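Local coordinates for protein putative xanthine dehydrogenase YAGS fad-binding subunit (Escherichia coli, PDB 5G5G) that probably oxidises aldehydes at a molybdenum centre carried by pterin cytosine dinucleotide, serving as the molybdenum-binding subunit of a periplasmic aldehyde oxidase, at residues A189-A194 with G243-L248; W207-M212 with P236-G241; N230-S235 with G496-P501; D464-G469 with A504-Q509. All coordinates share one frame; numbering follows the deposited sequence.

Contact 1: A189-A194 with G243-L248; sequences AMEPHA and GGKLFL. With MOS (dioxothiomolybdenum(VI) ion), chain Z.
The extended side chain of K245 passes over the imidazole of H193 and ends at E191. K245 CE sits almost squarely above the ring, 4.1 Å from the centroid of H193, as a CH-pi contact, while K245 CG lies 3.5 Å from H193 NE2, so the methylene chain runs slantwise over the ring face. The ring edge is used for a hydrogen bond. H193 NE2 donates to G244 O at 2.9 Å in a nearly straight bond (172°); the oxygen lies in the ring plane, although the nitrogen stands above the carbonyl plane of G244. Bond and methylene together would hold the imidazole in its rotation. With all its torsions beyond CG near 180°, K245 carries NZ to E191 O, 2.8 Å away, and into a salt bridge with E191 OE1 that is weak as a hydrogen bond at 3.3 Å; the two side chains meet at about a right angle. This buried charge pair has further polar partners: E191 OE1 bonds S209 OG and G239 N, and K245 NZ bonds G240 O. K245 belongs to a type I turn, G243 to L246, which also reaches the metal group: G243 CA is 3.2 Å and L246 CD1 3.5 Å from O1 of the dioxothiomolybdenum ion. A side chain at G243 would strike its sulfur. This is consistent with the glycine-rich loop at the molybdenum site of the xanthine dehydrogenase and aldehyde oxidase family.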
# COMPACT_ATOMS: atom_id res chain seq x y z
N ALA C 189 1.35 -4.24 -2.70
CA ALA C 189 1.16 -5.33 -1.74
C ALA C 189 2.29 -5.28 -0.73
O ALA C 189 3.44 -5.01 -1.10
CB ALA C 189 1.17 -6.69 -2.45
N MET C 190 1.96 -5.51 0.54
CA MET C 190 2.92 -5.20 1.60
C MET C 190 4.09 -6.14 1.57
O MET C 190 5.16 -5.75 1.99
CB MET C 190 2.24 -5.19 2.96
CG MET C 190 3.02 -4.45 4.04
SD MET C 190 3.42 -2.73 3.68
CE MET C 190 1.86 -2.11 3.19
N GLU C 191 3.93 -7.37 1.05
CA GLU C 191 5.08 -8.25 0.82
C GLU C 191 5.67 -7.95 -0.55
O GLU C 191 5.02 -8.20 -1.56
CB GLU C 191 4.70 -9.75 0.96
CG GLU C 191 5.86 -10.72 0.70
CD GLU C 191 5.40 -12.13 0.34
OE1 GLU C 191 4.21 -12.33 -0.05
OE2 GLU C 191 6.25 -13.03 0.43
N PRO C 192 6.94 -7.51 -0.58
CA PRO C 192 7.60 -7.36 -1.86
C PRO C 192 7.64 -8.70 -2.55
O PRO C 192 7.81 -9.75 -1.88
CB PRO C 192 9.06 -6.92 -1.44
CG PRO C 192 8.89 -6.21 -0.13
CD PRO C 192 7.80 -7.06 0.53
N HIS C 193 7.61 -8.68 -3.86
CA HIS C 193 7.74 -9.90 -4.62
C HIS C 193 9.07 -10.57 -4.22
O HIS C 193 10.11 -9.93 -4.14
CB HIS C 193 7.78 -9.63 -6.12
CG HIS C 193 6.50 -9.12 -6.69
ND1 HIS C 193 5.98 -7.89 -6.40
CD2 HIS C 193 5.63 -9.70 -7.54
CE1 HIS C 193 4.85 -7.72 -7.05
NE2 HIS C 193 4.62 -8.81 -7.76
N ALA C 194 9.01 -11.87 -3.96
CA ALA C 194 10.20 -12.64 -3.62
C ALA C 194 10.09 -14.12 -3.93
O ALA C 194 8.99 -14.68 -3.89
CB ALA C 194 10.52 -12.47 -2.14
N GLY C 243 -3.81 -8.62 -7.81
CA GLY C 243 -3.57 -8.72 -9.25
C GLY C 243 -2.11 -8.72 -9.65
O GLY C 243 -1.75 -9.27 -10.69
N GLY C 244 -1.31 -8.09 -8.82
CA GLY C 244 0.11 -7.92 -9.05
C GLY C 244 0.94 -9.17 -8.96
O GLY C 244 2.15 -9.18 -9.32
N LYS C 245 0.36 -10.22 -8.43
CA LYS C 245 1.02 -11.50 -8.31
C LYS C 245 0.27 -12.61 -9.01
O LYS C 245 0.49 -13.76 -8.75
CB LYS C 245 1.26 -11.83 -6.82
CG LYS C 245 2.30 -10.90 -6.19
CD LYS C 245 2.43 -11.15 -4.72
CE LYS C 245 3.28 -10.08 -4.02
NZ LYS C 245 3.39 -10.26 -2.54
N LEU C 246 -0.57 -12.26 -9.98
CA LEU C 246 -1.16 -13.25 -10.85
C LEU C 246 -0.19 -13.96 -11.74
O LEU C 246 -0.48 -15.07 -12.16
CB LEU C 246 -2.18 -12.62 -11.82
CG LEU C 246 -3.49 -12.18 -11.20
CD1 LEU C 246 -4.19 -11.23 -12.14
CD2 LEU C 246 -4.34 -13.38 -10.87
N PHE C 247 0.92 -13.29 -12.10
CA PHE C 247 1.80 -13.78 -13.12
C PHE C 247 3.22 -13.95 -12.60
O PHE C 247 3.67 -13.30 -11.65
CB PHE C 247 1.81 -12.78 -14.27
CG PHE C 247 0.44 -12.26 -14.63
CD1 PHE C 247 -0.52 -13.13 -15.06
CD2 PHE C 247 0.13 -10.90 -14.48
CE1 PHE C 247 -1.80 -12.68 -15.38
CE2 PHE C 247 -1.15 -10.46 -14.79
CZ PHE C 247 -2.11 -11.34 -15.23
N LEU C 248 3.98 -14.75 -13.31
CA LEU C 248 5.45 -14.80 -13.12
C LEU C 248 6.10 -13.42 -13.23
O LEU C 248 5.89 -12.70 -14.24
CB LEU C 248 6.03 -15.71 -14.18
CG LEU C 248 7.46 -16.19 -13.93
CD1 LEU C 248 7.40 -17.22 -12.80
CD2 LEU C 248 7.98 -16.79 -15.21
MO MOS Z . -7.57 -9.90 -9.21
S MOS Z . -6.93 -8.17 -10.62
O1 MOS Z . -5.99 -10.74 -9.22
O2 MOS Z . -8.45 -10.54 -11.00

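Contact 2: W207-M212 with P236-G241; sequences WTSNQM and PYIGGG. With MCN (pterin cytosine dinucleotide), chain Y.
I238 packs against the backbone and hydroxyl of the segment 207-212. Its CG2 branch approaches S209 OG at 3.6 Å, while CD1 reaches N210 O at 3.3 Å; a chi2 of 128°, well away from a staggered value, swings CD1 to that carbonyl and suggests some strain. A polar atom makes the other close approach: Q211 OE1 packs against the G241 backbone, 3.5 Å from G241 C; a beta carbon on G241 would collide with this oxygen. No hydrogen bond joins the two segments, and the polar ends look elsewhere. S209 OG turns to the E191-K245 charge pair. Q211 OE1 takes the backbone N-H groups of G243 and K245, and Q211 NE2 bonds S506 O and O1 of the dioxothiomolybdenum ion, so that both ends of the amide are occupied and its rotation is set. The first segment ends strand 203-208 and the second follows the neighbouring edge strand 231-234 of a mixed sheet in the molybdopterin-binding part of the chain; both lead into the cofactor pocket. Local turns shape both segments: N210 OD1 accepts from M212 N at 2.8 Å, in the carbonyl plane, forming an Asx turn with M212 at the N-cap position of helix 213-224, and G239 is the centre of an inverse gamma turn. The cofactor is met by backbone: G241 N donates to O4' of the pterin at 2.7 Å, in a bond bent to 146°.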
# COMPACT_ATOMS: atom_id res chain seq x y z
N TRP C 207 10.01 -21.55 -3.98
CA TRP C 207 9.15 -20.96 -2.98
C TRP C 207 8.95 -19.54 -3.45
O TRP C 207 9.91 -18.81 -3.78
CB TRP C 207 9.83 -20.94 -1.63
CG TRP C 207 10.00 -22.31 -0.99
CD1 TRP C 207 9.23 -22.85 -0.03
CD2 TRP C 207 11.01 -23.30 -1.28
NE1 TRP C 207 9.69 -24.10 0.34
CE2 TRP C 207 10.79 -24.40 -0.42
CE3 TRP C 207 12.12 -23.35 -2.15
CZ2 TRP C 207 11.62 -25.55 -0.41
CZ3 TRP C 207 12.90 -24.51 -2.18
CH2 TRP C 207 12.67 -25.59 -1.31
N THR C 208 7.70 -19.09 -3.49
CA THR C 208 7.44 -17.81 -4.12
C THR C 208 6.20 -17.17 -3.52
O THR C 208 5.59 -17.72 -2.58
CB THR C 208 7.32 -17.99 -5.68
OG1 THR C 208 7.34 -16.73 -6.37
CG2 THR C 208 6.07 -18.76 -6.01
N SER C 209 5.85 -15.99 -4.07
CA SER C 209 4.69 -15.22 -3.66
C SER C 209 3.85 -15.05 -4.95
O SER C 209 4.21 -14.27 -5.82
CB SER C 209 5.12 -13.87 -3.06
OG SER C 209 4.00 -13.19 -2.50
N ASN C 210 2.83 -15.91 -5.12
CA ASN C 210 2.13 -15.99 -6.38
C ASN C 210 0.68 -16.41 -6.12
O ASN C 210 0.45 -17.34 -5.36
CB ASN C 210 2.85 -16.94 -7.33
CG ASN C 210 2.38 -16.79 -8.77
OD1 ASN C 210 1.23 -17.06 -9.07
ND2 ASN C 210 3.25 -16.31 -9.65
N GLN C 211 -0.27 -15.77 -6.81
CA GLN C 211 -1.69 -16.01 -6.66
C GLN C 211 -2.15 -17.28 -7.42
O GLN C 211 -3.25 -17.80 -7.12
CB GLN C 211 -2.48 -14.82 -7.21
CG GLN C 211 -2.25 -13.49 -6.49
CD GLN C 211 -2.92 -12.28 -7.10
OE1 GLN C 211 -2.34 -11.19 -7.20
NE2 GLN C 211 -4.17 -12.46 -7.52
N MET C 212 -1.38 -17.71 -8.41
CA MET C 212 -1.83 -18.70 -9.42
C MET C 212 -0.76 -19.76 -9.61
O MET C 212 0.16 -19.58 -10.40
CB MET C 212 -2.10 -18.00 -10.75
CG MET C 212 -3.22 -16.98 -10.74
SD MET C 212 -4.78 -17.91 -10.73
CE MET C 212 -6.00 -16.67 -10.86
N PRO C 236 2.35 -21.02 0.21
CA PRO C 236 1.23 -21.24 1.14
C PRO C 236 0.74 -19.98 1.80
O PRO C 236 -0.42 -19.93 2.23
CB PRO C 236 1.83 -22.25 2.17
CG PRO C 236 3.31 -21.93 2.16
CD PRO C 236 3.60 -21.63 0.71
N TYR C 237 1.60 -18.98 1.91
CA TYR C 237 1.26 -17.65 2.46
C TYR C 237 1.79 -16.54 1.56
O TYR C 237 2.97 -16.54 1.19
CB TYR C 237 1.78 -17.46 3.90
CG TYR C 237 1.21 -18.48 4.82
CD1 TYR C 237 -0.09 -18.39 5.25
CD2 TYR C 237 1.96 -19.62 5.17
CE1 TYR C 237 -0.66 -19.38 6.04
CE2 TYR C 237 1.39 -20.61 5.94
CZ TYR C 237 0.08 -20.47 6.35
OH TYR C 237 -0.46 -21.46 7.11
N ILE C 238 0.90 -15.61 1.21
CA ILE C 238 1.19 -14.53 0.26
C ILE C 238 0.77 -13.25 0.96
O ILE C 238 -0.37 -13.14 1.43
CB ILE C 238 0.38 -14.69 -1.02
CG1 ILE C 238 0.89 -15.91 -1.76
CG2 ILE C 238 0.47 -13.45 -1.93
CD1 ILE C 238 -0.14 -16.87 -2.15
N GLY C 239 1.69 -12.30 1.06
CA GLY C 239 1.47 -11.07 1.72
C GLY C 239 0.80 -10.08 0.79
O GLY C 239 1.28 -8.94 0.63
N GLY C 240 -0.38 -10.45 0.26
CA GLY C 240 -1.12 -9.57 -0.62
C GLY C 240 -0.65 -9.65 -2.05
O GLY C 240 0.51 -9.96 -2.33
N GLY C 241 -1.56 -9.38 -2.99
CA GLY C 241 -1.22 -9.36 -4.41
C GLY C 241 -2.05 -8.35 -5.22
O GLY C 241 -1.49 -7.53 -5.97
N1 MCN Y . -16.04 -14.89 0.32
C2 MCN Y . -17.05 -15.46 1.22
N3 MCN Y . -18.22 -15.77 0.29
C4 MCN Y . -18.46 -15.51 -0.99
C5 MCN Y . -17.22 -15.03 -1.71
C6 MCN Y . -16.16 -14.70 -1.04
O2 MCN Y . -17.01 -15.67 2.31
N4 MCN Y . -19.53 -15.71 -1.67
C1' MCN Y . -14.91 -14.35 1.07
C2D MCN Y . -13.95 -15.48 1.57
O2' MCN Y . -13.26 -15.04 2.74
C3' MCN Y . -13.08 -15.55 0.42
C4D MCN Y . -12.77 -14.09 -0.16
O4D MCN Y . -14.12 -13.52 0.21
O3' MCN Y . -11.76 -16.18 0.57
C5' MCN Y . -12.56 -13.80 -1.52
O5' MCN Y . -13.17 -14.71 -2.40
PA MCN Y . -13.36 -14.30 -3.89
O1A MCN Y . -13.71 -15.57 -4.65
O2A MCN Y . -14.21 -13.08 -3.98
O3A MCN Y . -11.81 -13.83 -4.37
PB MCN Y . -10.69 -14.84 -4.84
O1B MCN Y . -10.80 -15.09 -6.28
O2B MCN Y . -10.63 -15.99 -3.89
O3B MCN Y . -9.44 -13.96 -4.47
C10 MCN Y . -8.96 -12.94 -5.45
C9' MCN Y . -9.36 -11.55 -5.13
C8' MCN Y . -8.87 -10.62 -6.37
S8' MCN Y . -9.11 -11.12 -7.95
C7' MCN Y . -8.16 -9.65 -6.06
S7' MCN Y . -7.36 -8.63 -7.29
C6' MCN Y . -8.09 -9.07 -4.61
C7 MCN Y . -9.20 -9.88 -3.78
O9' MCN Y . -9.03 -11.24 -3.87
N5' MCN Y . -6.70 -9.54 -4.12
C4A MCN Y . -6.42 -9.51 -2.65
N8' MCN Y . -8.99 -9.54 -2.35
C4B MCN Y . -7.75 -9.58 -1.82
N1' MCN Y . -7.61 -9.41 -0.44
C2' MCN Y . -6.42 -9.67 0.23
N2' MCN Y . -6.28 -9.51 1.46
N3' MCN Y . -5.30 -9.60 -0.56
C4' MCN Y . -5.15 -9.73 -1.93
O4' MCN Y . -4.18 -9.75 -2.71

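Contact 3: N230-S235 with G496-P501; sequences NVRIIS and GDSSFP
D497 OD1 is gripped by three donors: R232 NE across the contact at 3.0 Å, and S499 N at 2.9 Å and S499 OG from its own loop. The S499 N bond makes an Asx turn within a type I turn, D497 to F500, and the loop pairs with the edge strand 231-234 through a single antiparallel bridge, I234 with D497, joining the two cofactor-binding portions of the chain. The donors come from different sides: R232 NE on the syn side of OD1, S499 N on the anti side, and S499 OG from above the carboxylate plane. R232 grips D497 side-on, for its NH2 also reaches OD2 at 2.8 Å, on the syn lone pair and in the guanidinium plane; the two flat groups are 35° apart. CG of D497 anti to the backbone N (chi1 -170°) brings the carboxylate alongside I234 CG1 and within bonding distance of the arginine. An alanine at D497 would remove both carboxylate oxygens, which would probably leave the R232 guanidinium without its mate and S499 without its acceptor. The bridge is flanked by S498 N to I233 O at 2.9 Å and S235 N to G496 O at 2.7 Å, the latter straight (179°). A side chain at G496 would clash with S235 O. S498 OG accepts from I233 N at 2.9 Å, and a water that donates to V231 O lies 2.6 Å from S498 OG.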
# COMPACT_ATOMS: atom_id res chain seq x y z
N ASN C 230 9.28 -31.09 -14.05
CA ASN C 230 10.49 -30.92 -13.26
C ASN C 230 10.45 -29.69 -12.32
O ASN C 230 11.45 -29.38 -11.70
CB ASN C 230 11.67 -30.85 -14.20
CG ASN C 230 12.01 -32.22 -14.79
OD1 ASN C 230 11.41 -33.21 -14.43
ND2 ASN C 230 13.02 -32.28 -15.64
N VAL C 231 9.29 -29.05 -12.20
CA VAL C 231 9.14 -27.79 -11.43
C VAL C 231 8.06 -27.98 -10.38
O VAL C 231 6.95 -28.46 -10.69
CB VAL C 231 8.73 -26.63 -12.32
CG1 VAL C 231 8.47 -25.35 -11.48
CG2 VAL C 231 9.81 -26.38 -13.37
N ARG C 232 8.37 -27.55 -9.16
CA ARG C 232 7.45 -27.57 -8.06
C ARG C 232 7.41 -26.12 -7.56
O ARG C 232 8.44 -25.51 -7.33
CB ARG C 232 7.84 -28.51 -6.93
CG ARG C 232 6.87 -28.51 -5.74
CD ARG C 232 7.23 -29.56 -4.71
NE ARG C 232 6.40 -29.50 -3.50
CZ ARG C 232 6.60 -30.24 -2.42
NH1 ARG C 232 7.64 -31.07 -2.29
NH2 ARG C 232 5.78 -30.14 -1.40
N ILE C 233 6.19 -25.60 -7.41
CA ILE C 233 5.97 -24.24 -6.92
C ILE C 233 5.30 -24.32 -5.54
O ILE C 233 4.30 -25.07 -5.36
CB ILE C 233 5.06 -23.46 -7.91
CG1 ILE C 233 5.63 -23.39 -9.34
CG2 ILE C 233 4.74 -22.08 -7.38
CD1 ILE C 233 7.00 -22.76 -9.46
N ILE C 234 5.75 -23.47 -4.60
CA ILE C 234 5.27 -23.44 -3.23
C ILE C 234 4.99 -22.00 -2.81
O ILE C 234 5.85 -21.17 -2.93
CB ILE C 234 6.34 -24.08 -2.28
CG1 ILE C 234 6.59 -25.51 -2.72
CG2 ILE C 234 5.91 -23.96 -0.84
CD1 ILE C 234 7.70 -26.22 -1.99
N SER C 235 3.72 -21.71 -2.46
CA SER C 235 3.33 -20.40 -1.99
C SER C 235 2.12 -20.49 -1.01
O SER C 235 0.99 -20.10 -1.36
CB SER C 235 3.01 -19.52 -3.21
OG SER C 235 2.99 -18.16 -2.84
N GLY C 496 -1.54 -24.05 -1.83
CA GLY C 496 -0.50 -23.32 -2.52
C GLY C 496 0.74 -24.13 -2.85
O GLY C 496 1.84 -23.65 -2.67
N ASP C 497 0.59 -25.35 -3.28
CA ASP C 497 1.71 -26.21 -3.61
C ASP C 497 1.29 -26.98 -4.86
O ASP C 497 0.19 -27.59 -4.93
CB ASP C 497 1.97 -27.12 -2.42
CG ASP C 497 3.27 -27.93 -2.53
OD1 ASP C 497 3.59 -28.50 -3.63
OD2 ASP C 497 3.90 -28.13 -1.45
N SER C 498 2.15 -26.93 -5.89
CA SER C 498 1.85 -27.63 -7.16
C SER C 498 1.87 -29.15 -7.03
O SER C 498 1.46 -29.87 -7.97
CB SER C 498 2.75 -27.17 -8.31
OG SER C 498 4.10 -27.51 -8.05
N SER C 499 2.30 -29.69 -5.89
CA SER C 499 2.10 -31.11 -5.67
C SER C 499 0.62 -31.47 -5.36
O SER C 499 0.25 -32.63 -5.41
CB SER C 499 3.12 -31.68 -4.68
OG SER C 499 2.83 -31.33 -3.36
N PHE C 500 -0.24 -30.48 -5.17
CA PHE C 500 -1.66 -30.72 -4.88
C PHE C 500 -2.49 -30.54 -6.14
O PHE C 500 -2.03 -29.98 -7.12
CB PHE C 500 -2.14 -29.70 -3.86
CG PHE C 500 -1.42 -29.74 -2.54
CD1 PHE C 500 -0.80 -30.92 -2.05
CD2 PHE C 500 -1.41 -28.60 -1.75
CE1 PHE C 500 -0.15 -30.93 -0.83
CE2 PHE C 500 -0.75 -28.62 -0.55
CZ PHE C 500 -0.13 -29.76 -0.09
N PRO C 501 -3.77 -30.92 -6.10
CA PRO C 501 -4.55 -30.78 -7.32
C PRO C 501 -4.74 -29.37 -7.80
O PRO C 501 -4.71 -28.42 -6.99
CB PRO C 501 -5.92 -31.39 -6.92
CG PRO C 501 -5.55 -32.46 -5.96
CD PRO C 501 -4.41 -31.85 -5.15
O HOH W 1 4.93 -29.80 -9.07

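Contact 4: D464-G469 with A504-Q509; sequences DMTDIG and AGSGGQ. With MCN (pterin cytosine dinucleotide), chain Y; MOS (dioxothiomolybdenum(VI) ion), chain Z.
I468 and S506 meet beside the cofactor, I468 CD1 lying 3.9 Å from S506 CB. I468 flanks the pterin: its CD1 is 3.3 Å from O4', and its carbonyl oxygen comes within 3.0 Å of N3'. On the other segment G508 N donates to O2 of the dioxothiomolybdenum ion at 2.9 Å (160°). The molybdenum atom MO is itself held by the dithiolene sulfurs S7' and S8' of the cofactor, each 2.3 Å from MO. Close approach to the pterin suits a glycine at G469, where a side chain would run into N2'. Both loops belong to the second molybdopterin cofactor-binding portion of the chain, the run G507-G508-Q509 lying along the diphosphate and metal. Behind this shell, S506 OG and T466 OG1 share a 2.7 Å hydrogen bond, and T466 OG1 is also bonded to Q211 O, so one hydroxyl ties the loop to the other half of the pocket. M465 packs on the S506 end of this bond. Its CG stands opposite the backbone N (chi1 -177°) and the chain then bends (chi2 61°), placing SD 3.4 Å from G505 O and CE 3.3 Å from S506 OG. Replacing M465 with an alanine would take away SD and CE, and is likely to open a gap over G505 and leave S506 OG without its methyl neighbour. Further out, D467 OD1 accepts from G469 N in an Asx turn and also bonds G471 N, and S503 OG bonds both D464 OD1 and G505 N.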
# COMPACT_ATOMS: atom_id res chain seq x y z
N ASP C 464 -4.07 -26.77 -4.73
CA ASP C 464 -3.08 -25.73 -4.98
C ASP C 464 -3.65 -24.28 -4.91
O ASP C 464 -2.95 -23.29 -5.19
CB ASP C 464 -2.36 -25.95 -6.32
CG ASP C 464 -3.12 -25.44 -7.54
OD1 ASP C 464 -4.31 -25.01 -7.42
OD2 ASP C 464 -2.55 -25.51 -8.67
N MET C 465 -4.92 -24.17 -4.56
CA MET C 465 -5.50 -22.86 -4.28
C MET C 465 -4.68 -22.05 -3.30
O MET C 465 -4.06 -22.62 -2.41
CB MET C 465 -6.91 -23.04 -3.73
CG MET C 465 -7.64 -21.76 -3.47
SD MET C 465 -7.86 -20.76 -4.96
CE MET C 465 -8.57 -19.34 -4.21
N THR C 466 -4.66 -20.75 -3.50
CA THR C 466 -3.93 -19.82 -2.62
C THR C 466 -4.85 -19.05 -1.69
O THR C 466 -6.09 -18.86 -1.96
CB THR C 466 -3.10 -18.83 -3.47
OG1 THR C 466 -3.96 -18.21 -4.45
CG2 THR C 466 -1.98 -19.55 -4.14
N ASP C 467 -4.24 -18.61 -0.60
CA ASP C 467 -4.86 -17.70 0.36
C ASP C 467 -3.98 -16.51 0.40
O ASP C 467 -2.88 -16.55 0.96
CB ASP C 467 -5.04 -18.33 1.77
CG ASP C 467 -5.95 -17.50 2.67
OD1 ASP C 467 -5.96 -16.24 2.47
OD2 ASP C 467 -6.66 -18.12 3.50
N ILE C 468 -4.44 -15.41 -0.24
CA ILE C 468 -3.60 -14.19 -0.40
C ILE C 468 -4.03 -13.15 0.64
O ILE C 468 -3.73 -11.96 0.49
CB ILE C 468 -3.67 -13.67 -1.83
CG1 ILE C 468 -5.14 -13.27 -2.22
CG2 ILE C 468 -3.17 -14.73 -2.81
CD1 ILE C 468 -5.31 -12.76 -3.61
N GLY C 469 -4.70 -13.62 1.69
CA GLY C 469 -5.38 -12.80 2.70
C GLY C 469 -6.90 -12.81 2.50
O GLY C 469 -7.65 -12.21 3.30
N ALA C 504 -8.55 -23.30 -9.55
CA ALA C 504 -8.61 -22.12 -10.42
C ALA C 504 -7.74 -20.95 -9.94
O ALA C 504 -7.59 -19.98 -10.66
CB ALA C 504 -10.03 -21.64 -10.62
N GLY C 505 -7.14 -21.07 -8.75
CA GLY C 505 -6.36 -20.00 -8.16
C GLY C 505 -7.13 -18.79 -7.69
O GLY C 505 -8.37 -18.77 -7.71
N SER C 506 -6.39 -17.79 -7.24
CA SER C 506 -6.97 -16.54 -6.75
C SER C 506 -6.93 -15.45 -7.81
O SER C 506 -5.92 -14.81 -8.01
CB SER C 506 -6.25 -16.07 -5.54
OG SER C 506 -6.37 -16.95 -4.44
N GLY C 507 -8.05 -15.20 -8.45
CA GLY C 507 -8.13 -14.26 -9.50
C GLY C 507 -9.57 -14.17 -9.97
O GLY C 507 -10.35 -15.10 -9.74
N GLY C 508 -9.91 -13.04 -10.58
CA GLY C 508 -11.23 -12.81 -11.18
C GLY C 508 -12.41 -12.93 -10.24
O GLY C 508 -13.58 -13.17 -10.68
N GLN C 509 -12.12 -12.80 -8.95
CA GLN C 509 -13.01 -13.19 -7.84
C GLN C 509 -13.74 -14.50 -8.08
O GLN C 509 -14.93 -14.61 -7.77
CB GLN C 509 -13.95 -12.05 -7.39
CG GLN C 509 -15.00 -11.54 -8.38
CD GLN C 509 -16.02 -10.63 -7.76
OE1 GLN C 509 -15.76 -9.89 -6.83
NE2 GLN C 509 -17.22 -10.67 -8.31
N1 MCN Y . -16.04 -14.89 0.32
C2 MCN Y . -17.05 -15.46 1.22
N3 MCN Y . -18.22 -15.77 0.29
C4 MCN Y . -18.46 -15.51 -0.99
C5 MCN Y . -17.22 -15.03 -1.71
C6 MCN Y . -16.16 -14.70 -1.04
O2 MCN Y . -17.01 -15.67 2.31
N4 MCN Y . -19.53 -15.71 -1.67
C1' MCN Y . -14.91 -14.35 1.07
C2D MCN Y . -13.95 -15.48 1.57
O2' MCN Y . -13.26 -15.04 2.74
C3' MCN Y . -13.08 -15.55 0.42
C4D MCN Y . -12.77 -14.09 -0.16
O4D MCN Y . -14.12 -13.52 0.21
O3' MCN Y . -11.76 -16.18 0.57
C5' MCN Y . -12.56 -13.80 -1.52
O5' MCN Y . -13.17 -14.71 -2.40
PA MCN Y . -13.36 -14.30 -3.89
O1A MCN Y . -13.71 -15.57 -4.65
O2A MCN Y . -14.21 -13.08 -3.98
O3A MCN Y . -11.81 -13.83 -4.37
PB MCN Y . -10.69 -14.84 -4.84
O1B MCN Y . -10.80 -15.09 -6.28
O2B MCN Y . -10.63 -15.99 -3.89
O3B MCN Y . -9.44 -13.96 -4.47
C10 MCN Y . -8.96 -12.94 -5.45
C9' MCN Y . -9.36 -11.55 -5.13
C8' MCN Y . -8.87 -10.62 -6.37
S8' MCN Y . -9.11 -11.12 -7.95
C7' MCN Y . -8.16 -9.65 -6.06
S7' MCN Y . -7.36 -8.63 -7.29
C6' MCN Y . -8.09 -9.07 -4.61
C7 MCN Y . -9.20 -9.88 -3.78
O9' MCN Y . -9.03 -11.24 -3.87
N5' MCN Y . -6.70 -9.54 -4.12
C4A MCN Y . -6.42 -9.51 -2.65
N8' MCN Y . -8.99 -9.54 -2.35
C4B MCN Y . -7.75 -9.58 -1.82
N1' MCN Y . -7.61 -9.41 -0.44
C2' MCN Y . -6.42 -9.67 0.23
N2' MCN Y . -6.28 -9.51 1.46
N3' MCN Y . -5.30 -9.60 -0.56
C4' MCN Y . -5.15 -9.73 -1.93
O4' MCN Y . -4.18 -9.75 -2.71
MO MOS Z . -7.57 -9.90 -9.21
S MOS Z . -6.93 -8.17 -10.62
O1 MOS Z . -5.99 -10.74 -9.22
O2 MOS Z . -8.45 -10.54 -11.00

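How the contacts relate
Contacts 1, 2 and 4 are buried and lie beside the molybdenum group and pterin, whereas contact 3 lies farther out and is only partly buried. The charge pair of contact 1 is tied to both loops of contact 2. Contacts 2 and 4 belong to the two different cofactor-binding portions of the chain but are stitched together at Q211. Contacts 2 and 3 reach the same sheet through neighbouring strands, 203-208 in contact 2 and the edge strand 231-234 in contact 3. The chemistry follows place: an enclosed salt bridge in contact 1, backbone, thioether and hydroxyl contacts at the pocket, and an exposed arginine with its aspartate at the sheet edge.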